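Local coordinates for polyphosphate kinase (Porphyromonas gingivalis, PDB 2O8R), which probably catalyses the reversible transfer of the terminal phosphate of ATP onto a growing chain of inorganic polyphosphate, with magnesium as cofactor, at residues R268-G273 with N299-Q304; E363-P368 with E391-S396; N483-H488 with F506-V511; T588-M593 with E647-D652. The protein carries 3 engineered substitutions. All coordinates share one frame; numbering follows the deposited sequence.

Contact 1: R268-G273 with N299-Q304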
# COMPACT_ATOMS: atom_id res chain seq x y z
N ARG A 268 -15.44 -2.39 23.29
CA ARG A 268 -14.42 -2.53 24.31
C ARG A 268 -13.88 -1.15 24.67
O ARG A 268 -13.76 -0.28 23.79
CB ARG A 268 -13.30 -3.42 23.77
CG ARG A 268 -12.28 -3.88 24.79
CD ARG A 268 -11.55 -5.14 24.33
NE ARG A 268 -10.64 -4.90 23.21
CZ ARG A 268 -9.86 -5.84 22.68
NH1 ARG A 268 -9.88 -7.07 23.17
NH2 ARG A 268 -9.05 -5.55 21.68
N PHE A 269 -13.60 -0.93 25.95
CA PHE A 269 -12.77 0.19 26.37
C PHE A 269 -11.75 -0.31 27.38
O PHE A 269 -12.08 -0.61 28.52
CB PHE A 269 -13.59 1.35 26.94
CG PHE A 269 -12.76 2.55 27.30
CD1 PHE A 269 -12.52 3.54 26.35
CD2 PHE A 269 -12.20 2.69 28.57
CE1 PHE A 269 -11.75 4.65 26.67
CE2 PHE A 269 -11.43 3.79 28.89
CZ PHE A 269 -11.20 4.77 27.94
N MSE A 270 -10.50 -0.39 26.95
CA MSE A 270 -9.46 -1.06 27.71
C MSE A 270 -8.47 -0.03 28.23
O MSE A 270 -8.13 0.92 27.52
CB MSE A 270 -8.78 -2.05 26.77
CG MSE A 270 -7.69 -2.91 27.37
SE MSE A 270 -6.85 -3.77 25.84
CE MSE A 270 -5.27 -4.59 26.67
N TYR A 271 -8.03 -0.20 29.46
CA TYR A 271 -7.15 0.79 30.08
C TYR A 271 -6.22 0.17 31.11
O TYR A 271 -6.54 -0.87 31.69
CB TYR A 271 -7.95 1.92 30.73
CG TYR A 271 -8.89 1.46 31.82
CD1 TYR A 271 -8.49 1.46 33.15
CD2 TYR A 271 -10.18 1.01 31.51
CE1 TYR A 271 -9.34 1.04 34.15
CE2 TYR A 271 -11.04 0.58 32.51
CZ TYR A 271 -10.61 0.59 33.82
OH TYR A 271 -11.46 0.17 34.82
N ASP A 272 -5.09 0.84 31.32
CA ASP A 272 -4.10 0.44 32.31
C ASP A 272 -4.71 0.47 33.70
O ASP A 272 -5.12 1.52 34.19
CB ASP A 272 -2.87 1.36 32.17
CG ASP A 272 -2.11 1.55 33.47
OD1 ASP A 272 -1.83 0.56 34.18
OD2 ASP A 272 -1.78 2.72 33.76
N GLY A 273 -4.75 -0.70 34.34
CA GLY A 273 -5.46 -0.92 35.60
C GLY A 273 -5.14 -0.03 36.79
O GLY A 273 -5.93 0.04 37.74
N ASN A 299 -0.10 -2.67 31.61
CA ASN A 299 0.48 -1.35 31.46
C ASN A 299 0.73 -0.89 30.02
O ASN A 299 0.91 0.30 29.77
CB ASN A 299 1.77 -1.28 32.27
CG ASN A 299 2.13 0.11 32.63
OD1 ASN A 299 2.96 0.73 31.98
ND2 ASN A 299 1.49 0.64 33.67
N TYR A 300 0.77 -1.85 29.09
CA TYR A 300 0.87 -1.56 27.65
C TYR A 300 -0.28 -2.19 26.89
O TYR A 300 -0.58 -3.37 27.08
CB TYR A 300 2.20 -2.06 27.08
CG TYR A 300 3.39 -1.44 27.75
CD1 TYR A 300 3.86 -0.19 27.36
CD2 TYR A 300 4.04 -2.10 28.79
CE1 TYR A 300 4.96 0.39 27.99
CE2 TYR A 300 5.13 -1.53 29.43
CZ TYR A 300 5.59 -0.29 29.02
OH TYR A 300 6.68 0.27 29.65
N VAL A 301 -0.94 -1.40 26.04
CA VAL A 301 -2.07 -1.88 25.26
C VAL A 301 -1.79 -1.91 23.76
O VAL A 301 -0.78 -1.40 23.28
CB VAL A 301 -3.36 -1.05 25.53
CG1 VAL A 301 -3.71 -1.07 27.02
CG2 VAL A 301 -3.22 0.37 25.03
N ASN A 302 -2.72 -2.51 23.02
CA ASN A 302 -2.59 -2.67 21.58
C ASN A 302 -1.35 -3.45 21.20
O ASN A 302 -0.62 -3.09 20.28
CB ASN A 302 -2.59 -1.32 20.88
CG ASN A 302 -3.34 -1.34 19.59
OD1 ASN A 302 -4.57 -1.26 19.58
ND2 ASN A 302 -2.62 -1.44 18.49
N LEU A 303 -1.12 -4.55 21.92
CA LEU A 303 0.12 -5.28 21.79
C LEU A 303 0.23 -6.14 20.54
O LEU A 303 1.16 -6.93 20.42
CB LEU A 303 0.38 -6.10 23.04
CG LEU A 303 0.85 -5.25 24.22
CD1 LEU A 303 0.94 -6.14 25.44
CD2 LEU A 303 2.21 -4.65 23.91
N GLN A 304 -0.70 -5.99 19.60
CA GLN A 304 -0.58 -6.67 18.32
C GLN A 304 0.56 -6.03 17.55
O GLN A 304 1.07 -6.61 16.59
CB GLN A 304 -1.87 -6.60 17.52
CG GLN A 304 -2.55 -5.23 17.49
CD GLN A 304 -3.62 -5.15 18.55
OE1 GLN A 304 -3.34 -5.26 19.74
NE2 GLN A 304 -4.87 -4.98 18.13

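Contact 2: E363-P368 with E391-S396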
# COMPACT_ATOMS: atom_id res chain seq x y z
N GLU A 363 1.84 -19.62 -19.16
CA GLU A 363 1.88 -20.53 -20.30
C GLU A 363 0.63 -20.32 -21.12
O GLU A 363 0.72 -20.00 -22.30
CB GLU A 363 2.00 -22.00 -19.87
CG GLU A 363 3.45 -22.40 -19.65
CD GLU A 363 3.68 -23.89 -19.48
OE1 GLU A 363 2.75 -24.70 -19.71
OE2 GLU A 363 4.82 -24.25 -19.11
N ALA A 364 -0.52 -20.46 -20.46
CA ALA A 364 -1.83 -20.30 -21.08
C ALA A 364 -2.00 -18.97 -21.80
O ALA A 364 -2.74 -18.88 -22.78
CB ALA A 364 -2.93 -20.47 -20.04
N ALA A 365 -1.32 -17.94 -21.30
CA ALA A 365 -1.46 -16.60 -21.86
C ALA A 365 -1.01 -16.57 -23.32
O ALA A 365 -1.74 -16.10 -24.18
CB ALA A 365 -0.67 -15.59 -21.04
N ILE A 366 0.17 -17.11 -23.58
CA ILE A 366 0.74 -17.06 -24.93
C ILE A 366 0.52 -18.34 -25.76
O ILE A 366 1.12 -18.49 -26.82
CB ILE A 366 2.24 -16.70 -24.90
CG1 ILE A 366 3.03 -17.69 -24.05
CG2 ILE A 366 2.43 -15.27 -24.38
CD1 ILE A 366 4.51 -17.74 -24.41
N SER A 367 -0.34 -19.23 -25.28
CA SER A 367 -0.66 -20.44 -26.05
C SER A 367 -1.83 -20.26 -27.00
O SER A 367 -2.93 -19.90 -26.57
CB SER A 367 -0.96 -21.62 -25.13
OG SER A 367 -1.66 -22.61 -25.86
N PRO A 368 -1.60 -20.53 -28.30
CA PRO A 368 -2.63 -20.58 -29.34
C PRO A 368 -3.82 -21.49 -29.03
O PRO A 368 -4.93 -21.23 -29.50
CB PRO A 368 -1.87 -21.15 -30.55
CG PRO A 368 -0.58 -21.68 -30.00
CD PRO A 368 -0.27 -20.80 -28.84
N GLU A 391 -4.08 -10.30 -17.37
CA GLU A 391 -4.11 -9.14 -18.26
C GLU A 391 -3.46 -9.47 -19.60
O GLU A 391 -4.06 -9.22 -20.65
CB GLU A 391 -3.43 -7.93 -17.61
CG GLU A 391 -4.31 -7.19 -16.61
CD GLU A 391 -3.82 -5.78 -16.29
OE1 GLU A 391 -2.98 -5.24 -17.04
OE2 GLU A 391 -4.28 -5.21 -15.28
N ALA A 392 -2.26 -10.06 -19.56
CA ALA A 392 -1.59 -10.56 -20.76
C ALA A 392 -2.51 -11.42 -21.62
O ALA A 392 -2.55 -11.27 -22.85
CB ALA A 392 -0.33 -11.35 -20.37
N ALA A 393 -3.24 -12.33 -20.98
CA ALA A 393 -4.09 -13.26 -21.68
C ALA A 393 -5.25 -12.55 -22.35
O ALA A 393 -5.58 -12.84 -23.50
CB ALA A 393 -4.61 -14.31 -20.73
N ALA A 394 -5.85 -11.60 -21.64
CA ALA A 394 -6.99 -10.84 -22.16
C ALA A 394 -6.56 -9.94 -23.31
O ALA A 394 -7.32 -9.71 -24.25
CB ALA A 394 -7.64 -10.03 -21.07
N GLN A 395 -5.33 -9.46 -23.24
CA GLN A 395 -4.74 -8.67 -24.31
C GLN A 395 -4.35 -9.55 -25.48
O GLN A 395 -4.28 -9.07 -26.62
CB GLN A 395 -3.54 -7.89 -23.79
CG GLN A 395 -3.93 -6.79 -22.80
CD GLN A 395 -2.76 -6.29 -21.98
OE1 GLN A 395 -1.59 -6.47 -22.36
NE2 GLN A 395 -3.05 -5.65 -20.86
N SER A 396 -4.11 -10.83 -25.21
CA SER A 396 -3.87 -11.81 -26.27
C SER A 396 -5.17 -12.35 -26.84
O SER A 396 -5.16 -13.38 -27.51
CB SER A 396 -3.06 -12.99 -25.74
OG SER A 396 -1.76 -12.99 -26.30

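Contact 3: N483-H488 with F506-V511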
# COMPACT_ATOMS: atom_id res chain seq x y z
N ASN A 483 -8.61 -33.99 -15.95
CA ASN A 483 -9.72 -34.93 -15.95
C ASN A 483 -10.95 -34.35 -16.61
O ASN A 483 -11.40 -33.28 -16.23
CB ASN A 483 -10.02 -35.34 -14.53
CG ASN A 483 -11.16 -36.33 -14.43
OD1 ASN A 483 -12.31 -36.00 -14.69
ND2 ASN A 483 -10.83 -37.55 -14.02
N THR A 484 -11.51 -35.08 -17.57
CA THR A 484 -12.58 -34.53 -18.40
C THR A 484 -13.90 -34.34 -17.63
O THR A 484 -14.68 -33.46 -17.96
CB THR A 484 -12.78 -35.30 -19.75
OG1 THR A 484 -13.57 -36.47 -19.52
CG2 THR A 484 -11.43 -35.71 -20.41
N ASP A 485 -14.14 -35.14 -16.59
CA ASP A 485 -15.34 -34.96 -15.77
C ASP A 485 -15.25 -33.74 -14.86
O ASP A 485 -16.23 -32.99 -14.74
CB ASP A 485 -15.61 -36.20 -14.94
CG ASP A 485 -16.15 -37.34 -15.77
OD1 ASP A 485 -16.13 -37.23 -17.02
OD2 ASP A 485 -16.59 -38.35 -15.17
N ILE A 486 -14.10 -33.56 -14.23
CA ILE A 486 -13.86 -32.39 -13.39
C ILE A 486 -13.85 -31.14 -14.25
O ILE A 486 -14.50 -30.15 -13.93
CB ILE A 486 -12.51 -32.45 -12.63
CG1 ILE A 486 -12.28 -33.83 -12.01
CG2 ILE A 486 -12.46 -31.36 -11.56
CD1 ILE A 486 -12.91 -34.01 -10.67
N VAL A 487 -13.12 -31.20 -15.37
CA VAL A 487 -12.91 -30.00 -16.18
C VAL A 487 -14.25 -29.53 -16.71
O VAL A 487 -14.47 -28.33 -16.91
CB VAL A 487 -11.88 -30.22 -17.32
CG1 VAL A 487 -12.12 -29.25 -18.49
CG2 VAL A 487 -10.45 -30.09 -16.78
N HIS A 488 -15.16 -30.49 -16.87
CA HIS A 488 -16.48 -30.18 -17.40
C HIS A 488 -17.34 -29.60 -16.29
O HIS A 488 -18.16 -28.69 -16.52
CB HIS A 488 -17.13 -31.44 -17.98
CG HIS A 488 -18.46 -31.18 -18.60
ND1 HIS A 488 -19.64 -31.25 -17.88
CD2 HIS A 488 -18.81 -30.80 -19.85
CE1 HIS A 488 -20.65 -30.93 -18.67
NE2 HIS A 488 -20.17 -30.65 -19.86
N PHE A 506 -23.50 -32.32 -11.72
CA PHE A 506 -22.06 -32.49 -11.81
C PHE A 506 -21.64 -33.96 -11.72
O PHE A 506 -22.28 -34.74 -11.01
CB PHE A 506 -21.36 -31.61 -10.75
CG PHE A 506 -21.80 -30.17 -10.78
CD1 PHE A 506 -21.14 -29.25 -11.58
CD2 PHE A 506 -22.89 -29.75 -10.03
CE1 PHE A 506 -21.56 -27.93 -11.62
CE2 PHE A 506 -23.31 -28.42 -10.06
CZ PHE A 506 -22.65 -27.51 -10.86
N SER A 507 -20.59 -34.34 -12.44
CA SER A 507 -20.12 -35.73 -12.50
C SER A 507 -19.38 -36.18 -11.24
O SER A 507 -19.63 -37.26 -10.72
CB SER A 507 -19.20 -35.98 -13.70
OG SER A 507 -19.78 -35.53 -14.90
N ARG A 508 -18.45 -35.36 -10.79
CA ARG A 508 -17.59 -35.73 -9.67
C ARG A 508 -17.52 -34.61 -8.66
O ARG A 508 -17.30 -34.85 -7.48
CB ARG A 508 -16.17 -36.04 -10.16
CG ARG A 508 -16.08 -37.00 -11.33
CD ARG A 508 -16.21 -38.42 -10.88
NE ARG A 508 -15.58 -39.34 -11.82
CZ ARG A 508 -15.22 -40.58 -11.51
NH1 ARG A 508 -15.42 -41.05 -10.28
NH2 ARG A 508 -14.64 -41.35 -12.42
N LEU A 509 -17.71 -33.39 -9.14
CA LEU A 509 -17.58 -32.19 -8.31
C LEU A 509 -18.72 -32.05 -7.31
O LEU A 509 -19.84 -32.46 -7.58
CB LEU A 509 -17.54 -30.96 -9.21
CG LEU A 509 -17.07 -29.64 -8.63
CD1 LEU A 509 -15.66 -29.84 -8.09
CD2 LEU A 509 -17.16 -28.52 -9.67
N LEU A 510 -18.43 -31.48 -6.15
CA LEU A 510 -19.47 -31.17 -5.18
C LEU A 510 -19.62 -29.68 -4.98
O LEU A 510 -18.69 -29.03 -4.51
CB LEU A 510 -19.14 -31.79 -3.83
CG LEU A 510 -18.94 -33.29 -3.80
CD1 LEU A 510 -18.84 -33.71 -2.35
CD2 LEU A 510 -20.11 -33.96 -4.48
N VAL A 511 -20.78 -29.15 -5.32
CA VAL A 511 -21.07 -27.72 -5.14
C VAL A 511 -22.17 -27.49 -4.10
O VAL A 511 -23.16 -28.20 -4.05
CB VAL A 511 -21.44 -27.05 -6.47
CG1 VAL A 511 -21.48 -25.54 -6.31
CG2 VAL A 511 -20.42 -27.43 -7.55

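Contact 4: T588-M593 with E647-D652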
# COMPACT_ATOMS: atom_id res chain seq x y z
N THR A 588 -8.55 -33.44 17.35
CA THR A 588 -7.23 -32.87 17.39
C THR A 588 -7.24 -31.45 16.85
O THR A 588 -7.72 -31.20 15.75
CB THR A 588 -6.25 -33.73 16.60
OG1 THR A 588 -6.24 -35.05 17.16
CG2 THR A 588 -4.84 -33.14 16.64
N ARG A 589 -6.74 -30.53 17.65
CA ARG A 589 -6.43 -29.20 17.18
C ARG A 589 -4.92 -29.08 16.97
O ARG A 589 -4.14 -29.23 17.91
CB ARG A 589 -6.90 -28.17 18.18
CG ARG A 589 -6.33 -26.80 17.97
CD ARG A 589 -6.82 -25.90 19.06
NE ARG A 589 -8.22 -25.58 18.83
CZ ARG A 589 -9.10 -25.30 19.79
NH1 ARG A 589 -8.73 -25.30 21.06
NH2 ARG A 589 -10.35 -25.02 19.46
N LEU A 590 -4.53 -28.83 15.73
CA LEU A 590 -3.14 -28.58 15.40
C LEU A 590 -2.94 -27.10 15.11
O LEU A 590 -3.50 -26.57 14.16
CB LEU A 590 -2.71 -29.42 14.20
CG LEU A 590 -1.25 -29.23 13.80
CD1 LEU A 590 -0.32 -29.60 14.96
CD2 LEU A 590 -0.91 -30.01 12.53
N VAL A 591 -2.14 -26.46 15.96
CA VAL A 591 -1.70 -25.07 15.78
C VAL A 591 -0.18 -25.06 15.86
O VAL A 591 0.41 -25.59 16.81
CB VAL A 591 -2.29 -24.14 16.86
CG1 VAL A 591 -1.48 -22.85 17.01
CG2 VAL A 591 -3.74 -23.85 16.57
N ASP A 592 0.45 -24.46 14.85
CA ASP A 592 1.89 -24.37 14.73
C ASP A 592 2.15 -23.08 13.93
O ASP A 592 1.24 -22.26 13.76
CB ASP A 592 2.41 -25.60 13.99
CG ASP A 592 3.88 -25.94 14.29
OD1 ASP A 592 4.59 -25.15 14.94
OD2 ASP A 592 4.33 -27.03 13.86
N MSE A 593 3.37 -22.90 13.43
CA MSE A 593 3.73 -21.68 12.70
C MSE A 593 2.90 -21.40 11.44
O MSE A 593 2.55 -20.25 11.18
CB MSE A 593 5.21 -21.72 12.33
CG MSE A 593 5.73 -20.36 11.94
SE MSE A 593 7.60 -20.38 11.40
CE MSE A 593 8.06 -18.59 12.03
N GLU A 647 -1.91 -38.61 8.37
CA GLU A 647 -1.42 -39.55 9.37
C GLU A 647 -0.26 -38.93 10.10
O GLU A 647 -0.19 -38.99 11.33
CB GLU A 647 -1.01 -40.89 8.76
CG GLU A 647 -2.19 -41.82 8.52
CD GLU A 647 -1.79 -43.06 7.77
OE1 GLU A 647 -0.60 -43.45 7.84
OE2 GLU A 647 -2.67 -43.65 7.11
N ILE A 648 0.65 -38.31 9.35
CA ILE A 648 1.69 -37.50 9.98
C ILE A 648 1.08 -36.49 10.97
O ILE A 648 1.54 -36.37 12.10
CB ILE A 648 2.56 -36.77 8.97
CG1 ILE A 648 3.20 -37.79 8.02
CG2 ILE A 648 3.61 -35.94 9.69
CD1 ILE A 648 4.21 -37.22 7.07
N GLN A 649 0.02 -35.80 10.57
CA GLN A 649 -0.59 -34.86 11.49
C GLN A 649 -1.12 -35.56 12.75
O GLN A 649 -0.88 -35.09 13.86
CB GLN A 649 -1.66 -33.98 10.82
CG GLN A 649 -1.12 -33.13 9.67
CD GLN A 649 -1.95 -31.88 9.40
OE1 GLN A 649 -3.17 -31.87 9.58
NE2 GLN A 649 -1.29 -30.82 8.95
N LEU A 650 -1.78 -36.71 12.58
CA LEU A 650 -2.35 -37.44 13.73
C LEU A 650 -1.30 -38.09 14.61
O LEU A 650 -1.62 -38.57 15.70
CB LEU A 650 -3.35 -38.50 13.28
CG LEU A 650 -4.69 -37.99 12.76
CD1 LEU A 650 -5.45 -39.20 12.26
CD2 LEU A 650 -5.48 -37.22 13.84
N ARG A 651 -0.06 -38.12 14.12
CA ARG A 651 1.07 -38.70 14.82
C ARG A 651 1.84 -37.63 15.60
O ARG A 651 2.62 -37.98 16.50
CB ARG A 651 1.99 -39.41 13.82
CG ARG A 651 2.85 -40.54 14.39
CD ARG A 651 3.79 -41.12 13.32
NE ARG A 651 3.10 -41.33 12.05
CZ ARG A 651 3.69 -41.36 10.86
NH1 ARG A 651 5.01 -41.22 10.77
NH2 ARG A 651 2.97 -41.54 9.76
N ASP A 652 1.61 -36.35 15.26
CA ASP A 652 2.25 -35.20 15.91
C ASP A 652 2.16 -35.25 17.42
O ASP A 652 1.06 -35.21 17.98
CB ASP A 652 1.63 -33.88 15.46
CG ASP A 652 2.36 -32.64 16.04
OD1 ASP A 652 2.91 -31.86 15.25
OD2 ASP A 652 2.39 -32.44 17.27

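Contact 1: R268-G273 with N299-Q304
The carboxylate of Asp272 and the side-chain amide of Asn299 run side by side, pointing the same way, with their planes turned 69° apart. The one bond between them is weak: Asn299 ND2 gives to Asp272 OD1 at 3.4 Å, with the N-H...O angle bent to 125°. The CB of Asn299 starts out away from the strand, and the amide returns to it because CG swings anti to the backbone N (chi1 -157°). The other end of the same amide meets a ring: Asn299 OD1 lies 4.0 Å above one face of the Tyr300 ring, displaced toward the rim. Asp272 OD1 has a second partner, also weak, in the backbone N of Arg274, so it is shared between the loop and the turn that follows its own strand. Nearer the middle of the strand the contact becomes apolar. Met270, a selenomethionine, is extended and meets Val301 tip to tip, Met270 CE standing 3.9 Å from Val301 CG1. A sulfate ion, probably from the crystallisation liquor, is bound about 3 Å from the Met270 side chain. The whole arrangement belongs to the middle domain. Strand 268-272 runs between strands 225-235 and 294-297 of a mixed sheet, antiparallel to the first and parallel to the second, and segment 299-304 is the loop that leaves 294-297. Beyond that loop stand two long helices, 83-112, which Asn299 and Tyr300 touch through Tyr103, and 35-63, where Gln304 meets Ser46 and Glu50.

Contact 2: E363-P368 with E391-S396
Apolar packing carries this contact, and three alanines supply it. Ala365, in the last turn of helix 355-365, sets its methyl against two residues of helix 385-395: Ala365 CB is 4.2 Å from Ala393 CB and 4.3 Å from Ala392 CB. Such short side chains let the backbones come close, with Ala365 CA and Ala393 CA only 4.3 Å apart. Polar groups enter where both helices finish. Ser396, the first residue to leave helical geometry after 385-395, brings its CB to 3.7 Å from Ala365 O, a van der Waals touch. The hydrogen bond to that carbonyl comes from Lys398 NZ, a positive charge that would probably suit the C-terminal end of a helix. A third kind of contact joins subunits: Ile366 and Ala392 both pack against Ile366 of the second subunit. Beneath the pair, Ala364 and Ala393 both rest on Ile373 of strand 370-377. Helix 385-395 joins this strand to its parallel neighbour 399-404, which makes a beta-alpha-beta crossover, and helix 355-365 lies beside it as part of the same helical layer over the sheet in the first phospholipase D-like domain.

Contact 3: N483-H488 with F506-V511
Asp485 and Arg508 cross obliquely, their carboxylate and guanidinium planes 48° apart, and the skew fits a loose ionic pairing: Asp485 OD2 stands 3.6 Å from Arg508 NE, a long salt bridge. The aliphatic parts of the two are just as close, with Asp485 CB 3.7 Å from Arg508 CG. The arginine chain bends at chi2 (-80°), and its CG and NE both come up to the aspartate. Ser507 flanks the same carboxylate with carbon, Ser507 CB lying 3.8 Å from Asp485 OD2. Ile486 meets the arginine differently, at about a right angle, and Ile486 CD1 ends 3.9 Å from Arg508 CB. The two segments lie at the join between the tandem phospholipase D-like domains of the C-terminal half: helix 484-497 belongs to the first, while 506-511 leads into the edge strand 510-511 of the second. Asn483 is the N-cap of that helix. Its OD1 accepts from Ile486 N at 3.1 Å in a fairly straight bond, 164° at the hydrogen, and it takes a weak second bond from Asp485 N. One turn further along the helix, Asp489 holds the incoming loop by its backbone: its OD1 accepts from Ser507 N, and its OD2 from both Arg508 N and Leu509 N. Within 506-511, Val511 CG2 of the short strand sits 3.9 Å above one face of the Phe506 ring, over its centre. Strand 629-632 lies alongside, where Cys631 touches Ile486 and Pro632 touches Arg508.

Contact 4: T588-M593 with E647-D652
Asp652 OD2 is gripped by three backbone amides of the turn just after it, those of Ile654, Lys655 and Ala656, while Asp652 OD1 accepts from Ala678 N. Asp652 follows helix 636-651 of the second phospholipase D-like domain, and this helix end packs on the end of strand 585-589 and the chain that follows it. Leu590 carries the packing from that side. Its CG is anti to the backbone N (chi1 -179°), which sends the two methyls in among the helix residues: Leu590 CD1 comes to 4.0 Å from Asp652 OD1, and the leucine crosses both Asp652 and Gln649 at about a right angle. Leu590 CD2 rests on the end of the glutamine, 3.7 Å from Gln649 NE2 and 3.8 Å from Gln649 CD. That buried amide is satisfied at both ends, NE2 giving to Glu596 OE1 and OE1 accepting from Lys542 NZ, which should fix its rotation. At the strand end of the contact, Thr588 OG1, hydrogen-bonded to Lys668 NZ, lies 4.0 Å from Leu650 CD2.

How the contacts relate
The four contacts follow one another along the chain without overlapping, and none touches another. Contact 1 stands apart in the middle domain, on the opposite side of the chain's centre from contacts 2 and 3, whose centres are about 52 and 51 Å away. Those two are neighbours, about 13 Å apart at the nearest atoms; contact 2 also meets the second subunit. Contacts 3 and 4 reach the same mixed sheet, at strands 510-511 and 585-589, with centres about 31 Å apart. Contact 4 is the one near the predicted ATP-binding residues: side chain to side chain, Leu590 is about 6 Å from Arg570 and Gln649 about 10 Å from His597. The other three lie away from the predicted catalytic and ligand-binding residues.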